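Local structure of GTP-binding protein (Sulfolobus solfataricus P2, 2QTF) at residues K86-L91 against L112-P117; I93-A98 against M105-A110; R218-I221 against R226-M229. The protein hydrolyses GTP, for which it is specific, and associates with the 50S ribosomal subunit, with a possible role in protein synthesis or ribosome biogenesis. All coordinates share one frame; numbering follows the deposited sequence.

Interaction 1: K86-L91 against L112-P117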
loop_
_atom_site.group_PDB
_atom_site.type_symbol
_atom_site.label_atom_id
_atom_site.label_comp_id
_atom_site.label_asym_id
_atom_site.label_seq_id
_atom_site.Cartn_x
_atom_site.Cartn_y
_atom_site.Cartn_z
ATOM N N LYS A 86 -4.383 2.884 12.890
ATOM C CA LYS A 86 -4.429 2.088 11.656
ATOM C C LYS A 86 -5.066 2.864 10.492
ATOM O O LYS A 86 -4.606 2.736 9.351
ATOM C CB LYS A 86 -5.330 0.846 11.842
ATOM C CG LYS A 86 -5.436 0.034 10.528
ATOM C CD LYS A 86 -6.244 -1.272 10.869
ATOM C CE LYS A 86 -6.565 -2.034 9.586
ATOM N NZ LYS A 86 -7.855 -2.932 9.688
ATOM N N ILE A 87 -6.052 3.668 10.810
ATOM C CA ILE A 87 -6.706 4.545 9.817
ATOM C C ILE A 87 -5.736 5.594 9.276
ATOM O O ILE A 87 -5.633 5.732 8.101
ATOM C CB ILE A 87 -8.036 5.148 10.337
ATOM C CG1 ILE A 87 -9.006 3.960 10.556
ATOM C CG2 ILE A 87 -8.555 6.284 9.458
ATOM C CD1 ILE A 87 -10.345 4.246 10.448
ATOM N N LEU A 88 -5.108 6.350 10.145
ATOM C CA LEU A 88 -4.188 7.397 9.703
ATOM C C LEU A 88 -2.967 6.779 8.982
ATOM O O LEU A 88 -2.450 7.384 8.030
ATOM C CB LEU A 88 -3.761 8.249 10.918
ATOM C CG LEU A 88 -4.851 9.179 11.534
ATOM C CD1 LEU A 88 -4.172 10.066 12.635
ATOM C CD2 LEU A 88 -5.539 10.002 10.459
ATOM N N LEU A 89 -2.528 5.592 9.372
ATOM C CA LEU A 89 -1.426 4.937 8.674
ATOM C C LEU A 89 -1.820 4.632 7.234
ATOM O O LEU A 89 -1.041 4.815 6.267
ATOM C CB LEU A 89 -0.961 3.632 9.431
ATOM C CG LEU A 89 0.036 2.697 8.654
ATOM C CD1 LEU A 89 1.373 3.364 8.554
ATOM C CD2 LEU A 89 0.237 1.227 9.235
ATOM N N LEU A 90 -2.991 4.030 7.051
ATOM C CA LEU A 90 -3.353 3.649 5.644
ATOM C C LEU A 90 -3.594 4.929 4.855
ATOM O O LEU A 90 -3.284 4.946 3.651
ATOM C CB LEU A 90 -4.673 2.804 5.597
ATOM C CG LEU A 90 -4.519 1.451 6.286
ATOM C CD1 LEU A 90 -5.848 0.623 6.512
ATOM C CD2 LEU A 90 -3.494 0.607 5.632
ATOM N N LEU A 91 -4.173 5.983 5.481
ATOM C CA LEU A 91 -4.347 7.242 4.737
ATOM C C LEU A 91 -2.959 7.834 4.325
ATOM O O LEU A 91 -2.802 8.406 3.226
ATOM C CB LEU A 91 -5.192 8.318 5.527
ATOM C CG LEU A 91 -6.702 7.903 5.579
ATOM C CD1 LEU A 91 -7.342 8.759 6.666
ATOM C CD2 LEU A 91 -7.259 8.123 4.123
ATOM N N LEU A 112 -9.912 14.809 7.510
ATOM C CA LEU A 112 -10.787 15.789 8.184
ATOM C C LEU A 112 -11.898 15.142 8.936
ATOM O O LEU A 112 -12.191 15.532 10.100
ATOM C CB LEU A 112 -11.391 16.771 7.162
ATOM C CG LEU A 112 -10.324 17.704 6.539
ATOM C CD1 LEU A 112 -10.915 18.543 5.441
ATOM C CD2 LEU A 112 -9.612 18.602 7.631
ATOM N N LYS A 113 -12.574 14.200 8.296
ATOM C CA LYS A 113 -13.712 13.486 8.975
ATOM C C LYS A 113 -13.186 12.729 10.189
ATOM O O LYS A 113 -13.858 12.700 11.234
ATOM C CB LYS A 113 -14.377 12.498 7.995
ATOM C CG LYS A 113 -15.291 13.320 7.017
ATOM C CD LYS A 113 -16.098 12.363 6.155
ATOM C CE LYS A 113 -17.332 13.118 5.577
ATOM N NZ LYS A 113 -18.367 12.135 5.048
ATOM N N TYR A 114 -11.986 12.167 10.086
ATOM C CA TYR A 114 -11.418 11.445 11.243
ATOM C C TYR A 114 -11.048 12.331 12.404
ATOM O O TYR A 114 -11.045 11.895 13.580
ATOM C CB TYR A 114 -10.179 10.618 10.794
ATOM C CG TYR A 114 -9.920 9.360 11.608
ATOM C CD1 TYR A 114 -10.885 8.343 11.695
ATOM C CD2 TYR A 114 -8.757 9.220 12.327
ATOM C CE1 TYR A 114 -10.651 7.221 12.462
ATOM C CE2 TYR A 114 -8.495 8.122 13.050
ATOM C CZ TYR A 114 -9.502 7.123 13.131
ATOM O OH TYR A 114 -9.232 5.965 13.803
ATOM N N GLU A 115 -10.691 13.576 12.118
ATOM C CA GLU A 115 -10.333 14.502 13.168
ATOM C C GLU A 115 -11.577 15.032 13.875
ATOM O O GLU A 115 -11.462 15.482 14.973
ATOM C CB GLU A 115 -9.705 15.792 12.593
ATOM C CG GLU A 115 -8.315 16.167 12.755
ATOM C CD GLU A 115 -7.543 15.537 13.925
ATOM O OE1 GLU A 115 -6.915 14.572 13.577
ATOM O OE2 GLU A 115 -7.439 16.055 15.062
ATOM N N LEU A 116 -12.740 15.093 13.231
ATOM C CA LEU A 116 -13.920 15.694 13.924
ATOM C C LEU A 116 -14.256 15.131 15.336
ATOM O O LEU A 116 -14.503 15.920 16.231
ATOM C CB LEU A 116 -15.191 15.534 13.067
ATOM C CG LEU A 116 -15.455 16.589 11.984
ATOM C CD1 LEU A 116 -16.852 16.341 11.318
ATOM C CD2 LEU A 116 -15.412 18.027 12.639
ATOM N N PRO A 117 -14.317 13.794 15.497
ATOM C CA PRO A 117 -14.574 13.180 16.840
ATOM C C PRO A 117 -13.477 13.521 17.820
ATOM O O PRO A 117 -13.737 13.690 19.020
ATOM C CB PRO A 117 -14.606 11.685 16.566
ATOM C CG PRO A 117 -14.707 11.546 15.048
ATOM C CD PRO A 117 -14.133 12.756 14.459
#
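I87 and L88 of segment 86-91 meet a single side chain of segment 112-117, the phenol ring of Y114, and the contact between the two helices is wholly apolar. Its centre is a CH-pi interaction: the methyl CG2 of I87 stands 3.7 Å from the centroid of the Y114 ring and only 7° off the ring normal, so it points almost squarely at the middle of one face. The ring is brought there by its first torsion, with CG of Y114 opposite the backbone N (chi1 -151°), which extends the side chain across to the other helix.

Van der Waals contacts surround this point. The other branch of I87 runs along the phenolic half of the ring, its CD1 3.6 Å from CE1 of Y114, while CB of I87 lies 3.7 Å from CZ of the same ring. L88, one residue on, places its CD2 3.8 Å from CD2 of Y114. I87 thus covers one face of the ring and L88 meets its CD2 side obliquely, while the backbones stay well separated, the nearest CA atoms being those of L88 and Y114 at 8.4 Å.

Polar chemistry enters at the end of the ring. The hydroxyl OH of Y114 is hydrogen-bonded to the carboxylate of D85, the residue just ahead of segment 86-91, and the other oxygen of that carboxylate accepts a hydrogen bond from the backbone N of L88 at the start of the helix. D85 therefore ties the ring and the helix start together.

Helix 86-97 follows directly on strand 82-84, an outermost strand of the four-stranded parallel sheet, and here it packs against helix 101-121, while F71 of helix 68-78 touches both L88 and Y114.

Interaction 2: I93-A98 against M105-A110. With CD (cadmium ion), chain C.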
loop_
_atom_site.group_PDB
_atom_site.type_symbol
_atom_site.label_atom_id
_atom_site.label_comp_id
_atom_site.label_asym_id
_atom_site.label_seq_id
_atom_site.Cartn_x
_atom_site.Cartn_y
_atom_site.Cartn_z
ATOM N N ILE A 93 -0.224 5.965 3.545
ATOM C CA ILE A 93 0.142 5.114 2.380
ATOM C C ILE A 93 -0.538 5.673 1.130
ATOM O O ILE A 93 0.081 5.888 0.090
ATOM C CB ILE A 93 -0.298 3.637 2.626
ATOM C CG1 ILE A 93 0.502 3.083 3.805
ATOM C CG2 ILE A 93 -0.184 2.813 1.306
ATOM C CD1 ILE A 93 0.008 1.723 4.266
ATOM N N PHE A 94 -1.793 6.002 1.277
ATOM C CA PHE A 94 -2.568 6.499 0.088
ATOM C C PHE A 94 -1.995 7.831 -0.382
ATOM O O PHE A 94 -1.775 8.018 -1.589
ATOM C CB PHE A 94 -4.079 6.603 0.365
ATOM C CG PHE A 94 -4.760 5.301 0.876
ATOM C CD1 PHE A 94 -4.206 4.059 0.693
ATOM C CD2 PHE A 94 -6.071 5.408 1.398
ATOM C CE1 PHE A 94 -4.828 2.910 1.205
ATOM C CE2 PHE A 94 -6.773 4.228 1.900
ATOM C CZ PHE A 94 -6.146 2.997 1.802
ATOM N N ALA A 95 -1.748 8.736 0.566
ATOM C CA ALA A 95 -1.231 10.070 0.267
ATOM C C ALA A 95 0.116 9.937 -0.490
ATOM O O ALA A 95 0.428 10.737 -1.340
ATOM C CB ALA A 95 -1.057 10.844 1.603
ATOM N N LEU A 96 0.957 8.983 -0.100
ATOM C CA LEU A 96 2.279 8.796 -0.722
ATOM C C LEU A 96 2.141 8.152 -2.095
ATOM O O LEU A 96 3.044 8.296 -2.937
ATOM C CB LEU A 96 3.192 7.942 0.240
ATOM C CG LEU A 96 3.483 8.683 1.564
ATOM C CD1 LEU A 96 4.366 7.623 2.492
ATOM C CD2 LEU A 96 4.302 10.034 1.385
ATOM N N HIS A 97 1.003 7.476 -2.386
ATOM C CA HIS A 97 0.938 6.827 -3.694
ATOM C C HIS A 97 0.009 7.567 -4.648
ATOM O O HIS A 97 -0.040 7.221 -5.826
ATOM C CB HIS A 97 0.456 5.389 -3.570
ATOM C CG HIS A 97 1.456 4.476 -2.917
ATOM N ND1 HIS A 97 1.722 4.481 -1.552
ATOM C CD2 HIS A 97 2.291 3.572 -3.460
ATOM C CE1 HIS A 97 2.645 3.563 -1.302
ATOM N NE2 HIS A 97 2.969 2.974 -2.438
ATOM N N ALA A 98 -0.753 8.547 -4.178
ATOM C CA ALA A 98 -1.764 9.185 -5.018
ATOM C C ALA A 98 -1.101 10.318 -5.821
ATOM O O ALA A 98 -0.405 11.130 -5.266
ATOM C CB ALA A 98 -2.882 9.765 -4.102
ATOM N N MET A 105 -8.015 14.813 -2.783
ATOM C CA MET A 105 -9.193 15.314 -2.155
ATOM C C MET A 105 -9.888 14.249 -1.301
ATOM O O MET A 105 -10.397 14.581 -0.210
ATOM C CB MET A 105 -10.135 15.827 -3.279
ATOM C CG MET A 105 -9.630 17.233 -3.871
ATOM S SD MET A 105 -10.731 17.513 -5.339
ATOM C CE MET A 105 -12.066 18.042 -4.321
ATOM N N GLN A 106 -9.989 12.996 -1.800
ATOM C CA GLN A 106 -10.694 11.978 -0.968
ATOM C C GLN A 106 -9.867 11.705 0.291
ATOM O O GLN A 106 -10.412 11.367 1.350
ATOM C CB GLN A 106 -10.800 10.629 -1.674
ATOM C CG GLN A 106 -11.835 10.651 -2.815
ATOM C CD GLN A 106 -13.299 10.559 -2.337
ATOM O OE1 GLN A 106 -14.212 10.546 -3.169
ATOM N NE2 GLN A 106 -13.530 10.559 -1.062
ATOM N N ILE A 107 -8.532 11.725 0.144
ATOM C CA ILE A 107 -7.660 11.461 1.324
ATOM C C ILE A 107 -7.808 12.607 2.334
ATOM O O ILE A 107 -7.958 12.411 3.513
ATOM C CB ILE A 107 -6.131 11.313 0.850
ATOM C CG1 ILE A 107 -6.016 9.981 0.044
ATOM C CG2 ILE A 107 -5.141 11.356 2.172
ATOM C CD1 ILE A 107 -4.861 9.906 -0.960
ATOM N N GLU A 108 -7.799 13.837 1.863
ATOM C CA GLU A 108 -7.887 14.930 2.787
ATOM C C GLU A 108 -9.300 14.923 3.478
ATOM O O GLU A 108 -9.427 15.222 4.686
ATOM C CB GLU A 108 -7.780 16.274 2.046
ATOM C CG GLU A 108 -7.857 17.354 3.233
ATOM C CD GLU A 108 -7.725 18.742 2.820
ATOM O OE1 GLU A 108 -7.622 19.574 3.779
ATOM O OE2 GLU A 108 -7.728 18.988 1.560
ATOM N N LEU A 109 -10.318 14.636 2.687
ATOM C CA LEU A 109 -11.740 14.482 3.194
ATOM C C LEU A 109 -11.780 13.425 4.324
ATOM O O LEU A 109 -12.289 13.675 5.414
ATOM C CB LEU A 109 -12.660 14.051 2.016
ATOM C CG LEU A 109 -14.153 13.843 2.497
ATOM C CD1 LEU A 109 -14.752 15.174 3.148
ATOM C CD2 LEU A 109 -14.984 13.378 1.297
ATOM N N ALA A 110 -11.193 12.254 4.089
ATOM C CA ALA A 110 -11.146 11.210 5.126
ATOM C C ALA A 110 -10.359 11.631 6.371
ATOM O O ALA A 110 -10.728 11.288 7.526
ATOM C CB ALA A 110 -10.604 9.881 4.549
HETATM CD CD CD C . 4.356 1.242 -2.797
HETATM O O HOH W 1 2.418 -0.123 -3.268
HETATM O O HOH W 2 3.530 0.443 -0.586
HETATM O O HOH W 3 5.512 -0.682 -3.252
HETATM O O HOH W 4 6.023 1.982 -1.226
#
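A buried apolar contact between consecutive helices, in which I107 packs against F94, A95 and A98, joins the end of helix 86-97 to helix 101-121 just beyond the turn connecting them. I107 does all the touching from its side. Its CD1 reaches CB of F94 at 3.6 Å and CB of A98 at 3.7 Å, so the methyl sits between two residues one helical turn apart, while the shorter branch approaches A95 more loosely, CG2 of I107 lying 4.2 Å from CB of A95. The small alanines let the backbones come close, with CA atoms of A95 and I107 6.7 Å apart. F94 offers mainly its CB here; its ring leads away, toward I244 and T251.

H97 turns from this interface to a cadmium ion, which its NE2 binds at 2.2 Å. The opposite ring nitrogen, ND1, donates to the carbonyl O of I93 at 2.7 Å and 162°, with that oxygen nearly in the imidazole plane. This second-shell bond fixes the ring's rotation and leaves NE2 directed at the metal. Four waters and D232, itself predicted to bind GTP, share the ion.

A98, the first residue to depart from helical geometry, marks the end of helix 86-97. The two helices form an antiparallel alpha hairpin, and the cadmium ion, linking H97 to D232 of strand 226-232, bridges this hairpin and the G domain.

Interaction 3: R218-I221 against R226-M229; sequences RYAI and RKIM
M229 lays its thioether over the backbone of segment 218-221, SD standing 3.3 Å from the backbone N of Y219. Its CG is opposite the backbone N (chi1 -177°), and bends at the next two torsions fold the chain back so that CE comes within 4.1 Å of CB of A220. R218 crosses M229 at about a right angle, with its CB 3.9 Å from SD. On the same face, the extended chain of K227 passes alongside A220, its CE 3.6 Å from CB of that alanine.

Beneath these side chains lies the antiparallel backbone pairing. I221 and I228 form a hydrogen-bonded pair: the amide N of I221 gives to O of I228 at 2.8 Å and 168°, and the amide N of I228 returns a bond to O of I221, also 2.8 Å. A220 and M229 form the adjacent non-hydrogen-bonded pair, where CA of A220 makes a CA-H...O contact of 3.3 Å with O of I228. Shortening M229 to an alanine removes SD and CE and is likely to uncover the backbone at Y219 and open a gap beside CB of A220.

Further out, I228 packs on I348 and A352 of helix 341-355, and M229 makes backbone hydrogen bonds with P180 and I182. Strand 226-232 is thereby joined to strand 181-185, its other neighbour in the mixed sheet of the G domain, whereas strand 218-223 lies at the margin.

Two nearly straight backbone hydrogen bonds fix the register at I221 and I228, continued by Y219 with L230, while the weakly polar thioether adds cover without a directional bond.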
loop_
_atom_site.group_PDB
_atom_site.type_symbol
_atom_site.label_atom_id
_atom_site.label_comp_id
_atom_site.label_asym_id
_atom_site.label_seq_id
_atom_site.Cartn_x
_atom_site.Cartn_y
_atom_site.Cartn_z
ATOM N N ARG A 218 7.489 7.354 -9.218
ATOM C CA ARG A 218 7.526 7.091 -10.638
ATOM C C ARG A 218 8.985 7.251 -11.088
ATOM O O ARG A 218 9.614 8.309 -10.855
ATOM C CB ARG A 218 6.615 8.046 -11.435
ATOM C CG ARG A 218 5.112 8.107 -10.958
ATOM C CD ARG A 218 4.412 9.357 -11.599
ATOM N NE ARG A 218 4.294 9.151 -13.030
ATOM C CZ ARG A 218 3.410 8.348 -13.595
ATOM N NH1 ARG A 218 2.526 7.669 -12.858
ATOM N NH2 ARG A 218 3.403 8.217 -14.913
ATOM N N TYR A 219 9.530 6.264 -11.785
ATOM C CA TYR A 219 10.945 6.342 -12.005
ATOM C C TYR A 219 11.262 5.735 -13.360
ATOM O O TYR A 219 10.892 4.580 -13.614
ATOM C CB TYR A 219 11.642 5.487 -10.896
ATOM C CG TYR A 219 13.115 5.712 -10.820
ATOM C CD1 TYR A 219 13.641 6.770 -10.060
ATOM C CD2 TYR A 219 14.002 4.874 -11.489
ATOM C CE1 TYR A 219 15.056 7.001 -9.990
ATOM C CE2 TYR A 219 15.441 5.095 -11.403
ATOM C CZ TYR A 219 15.922 6.137 -10.636
ATOM O OH TYR A 219 17.263 6.338 -10.524
ATOM N N ALA A 220 11.950 6.484 -14.228
ATOM C CA ALA A 220 12.248 5.971 -15.545
ATOM C C ALA A 220 13.566 5.147 -15.533
ATOM O O ALA A 220 14.589 5.563 -14.926
ATOM C CB ALA A 220 12.391 7.069 -16.606
ATOM N N ILE A 221 13.544 4.054 -16.281
ATOM C CA ILE A 221 14.748 3.286 -16.479
ATOM C C ILE A 221 14.973 2.947 -17.943
ATOM O O ILE A 221 13.997 2.761 -18.726
ATOM C CB ILE A 221 14.800 1.928 -15.670
ATOM C CG1 ILE A 221 13.628 1.065 -16.015
ATOM C CG2 ILE A 221 14.708 2.191 -14.119
ATOM C CD1 ILE A 221 13.854 -0.364 -15.548
ATOM N N ARG A 226 15.468 1.461 -24.853
ATOM C CA ARG A 226 14.138 2.033 -24.576
ATOM C C ARG A 226 14.091 2.556 -23.189
ATOM O O ARG A 226 14.700 1.974 -22.265
ATOM C CB ARG A 226 13.039 1.003 -24.726
ATOM C CG ARG A 226 12.802 0.702 -26.163
ATOM C CD ARG A 226 11.607 -0.202 -26.296
ATOM N NE ARG A 226 11.649 -0.827 -27.618
ATOM C CZ ARG A 226 11.044 -0.332 -28.678
ATOM N NH1 ARG A 226 10.329 0.781 -28.554
ATOM N NH2 ARG A 226 11.137 -0.955 -29.846
ATOM N N LYS A 227 13.353 3.647 -23.017
ATOM C CA LYS A 227 13.192 4.242 -21.705
ATOM C C LYS A 227 11.770 3.842 -21.251
ATOM O O LYS A 227 10.852 3.929 -22.073
ATOM C CB LYS A 227 13.444 5.752 -21.858
ATOM C CG LYS A 227 13.179 6.592 -20.651
ATOM C CD LYS A 227 13.728 8.089 -20.800
ATOM C CE LYS A 227 13.301 8.946 -19.537
ATOM N NZ LYS A 227 13.535 10.437 -19.702
ATOM N N ILE A 228 11.602 3.315 -20.008
ATOM C CA ILE A 228 10.315 2.816 -19.476
ATOM C C ILE A 228 10.050 3.461 -18.140
ATOM O O ILE A 228 10.983 3.537 -17.329
ATOM C CB ILE A 228 10.319 1.264 -19.294
ATOM C CG1 ILE A 228 10.545 0.624 -20.673
ATOM C CG2 ILE A 228 9.036 0.728 -18.656
ATOM C CD1 ILE A 228 11.633 -0.432 -20.742
ATOM N N MET A 229 8.832 3.961 -17.955
ATOM C CA MET A 229 8.399 4.604 -16.680
ATOM C C MET A 229 7.790 3.506 -15.746
ATOM O O MET A 229 6.750 2.909 -16.064
ATOM C CB MET A 229 7.358 5.721 -16.948
ATOM C CG MET A 229 6.934 6.481 -15.613
ATOM S SD MET A 229 8.345 7.173 -14.779
ATOM C CE MET A 229 8.774 8.661 -15.641
#

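How the interactions relate
Interactions 1 and 2 hold the same two helices, 86-97 and 101-121, at successive levels: 93-98 with 105-110 is nested in the chain closed by 86-91 with 112-117, and the two touch where CD2 of L91 meets CB of A110 at 3.8 Å. Interaction 2 is the more buried and sets one isoleucine against two alanines and CB of a phenylalanine, while interaction 1, only partly buried, spans a wider gap with an aromatic ring. Interaction 3 lies in the G domain, its centre about 34 Å from that of interaction 1, and is partly exposed. There backbone hydrogen bonds bridge the segments, whereas the contacts between the paired helix segments are apolar side-chain packing.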